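Local coordinates for protein 2-C-methyl-D-erythritol 4-phosphate cytidylyltransferase (Anaerococcus prevotii, PDB 4KT7) that probably transfers a cytidylyl group from CTP to 2-C-methyl-D-erythritol 4-phosphate, releasing diphosphate, in the non-mevalonate route to isoprenoids, at residues D110-F115 / N215-T220. Residues are numbered along the deposited sequence; the frame is centred on the assembly and turned at random.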
loop_
_atom_site.group_PDB
_atom_site.type_symbol
_atom_site.label_atom_id
_atom_site.label_comp_id
_atom_site.label_asym_id
_atom_site.label_seq_id
_atom_site.Cartn_x
_atom_site.Cartn_y
_atom_site.Cartn_z
ATOM N N ASP A 110 6.940 14.523 6.474
ATOM C CA ASP A 110 8.158 13.938 5.909
ATOM C C ASP A 110 8.680 14.812 4.787
ATOM O O ASP A 110 7.959 15.089 3.815
ATOM C CB ASP A 110 7.896 12.540 5.309
ATOM C CG ASP A 110 7.426 11.519 6.335
ATOM O OD1 ASP A 110 7.747 11.676 7.540
ATOM O OD2 ASP A 110 6.740 10.544 5.925
ATOM N N GLY A 111 9.941 15.216 4.881
ATOM C CA GLY A 111 10.563 15.941 3.795
ATOM C C GLY A 111 10.497 15.224 2.451
ATOM O O GLY A 111 10.480 15.879 1.399
ATOM N N VAL A 112 10.455 13.891 2.461
ATOM C CA VAL A 112 10.398 13.149 1.199
ATOM C C VAL A 112 8.983 12.804 0.718
ATOM O O VAL A 112 8.811 11.850 -0.050
ATOM C CB VAL A 112 11.269 11.863 1.225
ATOM C CG1 VAL A 112 12.749 12.221 1.385
ATOM C CG2 VAL A 112 10.816 10.925 2.334
ATOM N N ARG A 113 7.983 13.560 1.177
ATOM C CA ARG A 113 6.623 13.470 0.634
ATOM C C ARG A 113 6.287 14.795 -0.039
ATOM O O ARG A 113 5.586 15.635 0.527
ATOM C CB ARG A 113 5.587 13.132 1.721
ATOM C CG ARG A 113 5.682 11.709 2.307
ATOM C CD ARG A 113 4.543 11.411 3.267
ATOM N NE ARG A 113 4.651 10.084 3.893
ATOM C CZ ARG A 113 4.060 8.982 3.430
ATOM N NH1 ARG A 113 3.311 9.042 2.336
ATOM N NH2 ARG A 113 4.221 7.822 4.060
ATOM N N PRO A 114 6.809 15.001 -1.253
ATOM C CA PRO A 114 6.762 16.312 -1.913
ATOM C C PRO A 114 5.398 16.681 -2.485
ATOM O O PRO A 114 5.186 17.846 -2.843
ATOM C CB PRO A 114 7.766 16.145 -3.065
ATOM C CG PRO A 114 7.681 14.678 -3.391
ATOM C CD PRO A 114 7.531 13.999 -2.056
ATOM N N PHE A 115 4.487 15.716 -2.585
ATOM C CA PHE A 115 3.260 15.955 -3.339
ATOM C C PHE A 115 2.022 16.275 -2.492
ATOM O O PHE A 115 0.959 16.553 -3.053
ATOM C CB PHE A 115 2.979 14.791 -4.298
ATOM C CG PHE A 115 4.113 14.499 -5.248
ATOM C CD1 PHE A 115 4.761 15.526 -5.918
ATOM C CD2 PHE A 115 4.546 13.196 -5.451
ATOM C CE1 PHE A 115 5.810 15.255 -6.797
ATOM C CE2 PHE A 115 5.602 12.920 -6.319
ATOM C CZ PHE A 115 6.226 13.953 -6.994
ATOM N N ASN A 215 0.168 11.253 -2.556
ATOM C CA ASN A 215 1.130 11.729 -1.547
ATOM C C ASN A 215 2.102 10.617 -1.108
ATOM O O ASN A 215 2.162 10.237 0.069
ATOM C CB ASN A 215 0.370 12.298 -0.351
ATOM C CG ASN A 215 1.269 12.990 0.660
ATOM O OD1 ASN A 215 2.385 13.436 0.334
ATOM N ND2 ASN A 215 0.774 13.101 1.904
ATOM N N ILE A 216 2.884 10.113 -2.056
ATOM C CA ILE A 216 3.787 8.999 -1.782
ATOM C C ILE A 216 5.126 9.450 -1.193
ATOM O O ILE A 216 5.540 10.601 -1.376
ATOM C CB ILE A 216 4.053 8.220 -3.064
ATOM C CG1 ILE A 216 4.681 9.159 -4.096
ATOM C CG2 ILE A 216 2.742 7.663 -3.606
ATOM C CD1 ILE A 216 5.263 8.455 -5.318
ATOM N N LYS A 217 5.793 8.527 -0.492
ATOM C CA LYS A 217 7.137 8.728 0.049
ATOM C C LYS A 217 8.181 8.427 -1.038
ATOM O O LYS A 217 8.058 7.428 -1.761
ATOM C CB LYS A 217 7.339 7.764 1.217
ATOM C CG LYS A 217 8.163 8.288 2.370
ATOM C CD LYS A 217 8.442 7.170 3.368
ATOM C CE LYS A 217 8.968 7.699 4.702
ATOM N NZ LYS A 217 10.314 8.343 4.610
ATOM N N ILE A 218 9.203 9.278 -1.160
ATOM C CA ILE A 218 10.249 9.063 -2.164
ATOM C C ILE A 218 11.560 8.642 -1.512
ATOM O O ILE A 218 12.282 9.484 -0.974
ATOM C CB ILE A 218 10.521 10.335 -3.000
ATOM C CG1 ILE A 218 9.214 10.934 -3.532
ATOM C CG2 ILE A 218 11.497 10.037 -4.136
ATOM C CD1 ILE A 218 8.396 9.987 -4.353
ATOM N N THR A 219 11.873 7.348 -1.554
ATOM C CA THR A 219 13.125 6.853 -0.974
ATOM C C THR A 219 13.939 5.967 -1.929
ATOM O O THR A 219 15.157 6.122 -2.046
ATOM C CB THR A 219 12.886 6.109 0.363
ATOM O OG1 THR A 219 11.925 5.068 0.171
ATOM C CG2 THR A 219 12.381 7.078 1.446
ATOM N N THR A 220 13.266 5.052 -2.621
ATOM C CA THR A 220 13.955 4.086 -3.480
ATOM C C THR A 220 14.014 4.559 -4.926
ATOM O O THR A 220 13.292 5.478 -5.314
ATOM C CB THR A 220 13.265 2.704 -3.451
ATOM O OG1 THR A 220 12.068 2.760 -4.242
ATOM C CG2 THR A 220 12.911 2.309 -2.012
HETATM O O HOH W 1 4.204 13.126 -1.523
#
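The carbonyl oxygen of Val-112 accepts a hydrogen bond from the backbone N of Ile-218 at 2.8 Å, with 153° at the hydrogen, and also receives a longer C-H contact from CA of Lys-217. Further along, a water takes the place of direct pairing: it accepts from Phe-115 N at 2.8 Å and donates to both Ile-216 O and Asn-215 OD1. The amide of Asn-215 is anchored at its other end, where ND2 bonds Thr-167 O and Gln-166 OE1.

Arg-113 reaches over the 215-220 chain with its aliphatic part extended from CG to NE. Its NE meets Asp-110 OD2 at 3.0 Å in a salt bridge lying near the guanidinium plane, on the anti side of the carboxylate, which should limit rotation of the group. NH1 makes a weak, bent bond to Asn-215 O (2.8 Å, 127°), while CB of Lys-217 sits over the centre of one guanidinium face. The Lys-217 chain runs alongside CG2 of Val-112, and the bend at its last torsion (chi4 -66°) brings NZ back to that methyl, at 3.5 Å; NZ stays 4.4 Å from Asp-110 OD2, beyond salt-bridge range, though the opposite charges probably still attract.

On the apolar side, CD of Pro-114 packs against CG1 of Ile-218 at 3.8 Å, with helix 39-48 touching the proline and helix 221-231 the isoleucine. CG1 of Ile-216 approaches the edge of the Phe-115 ring, whose face lies over Pro-114. The contact thus joins the loop after strand 105-110, which begins with a type I turn from Asp-110 to Arg-113, to the loop leading into the C-terminal helix of the GT-A-like nucleotidyltransferase fold of the IspD family.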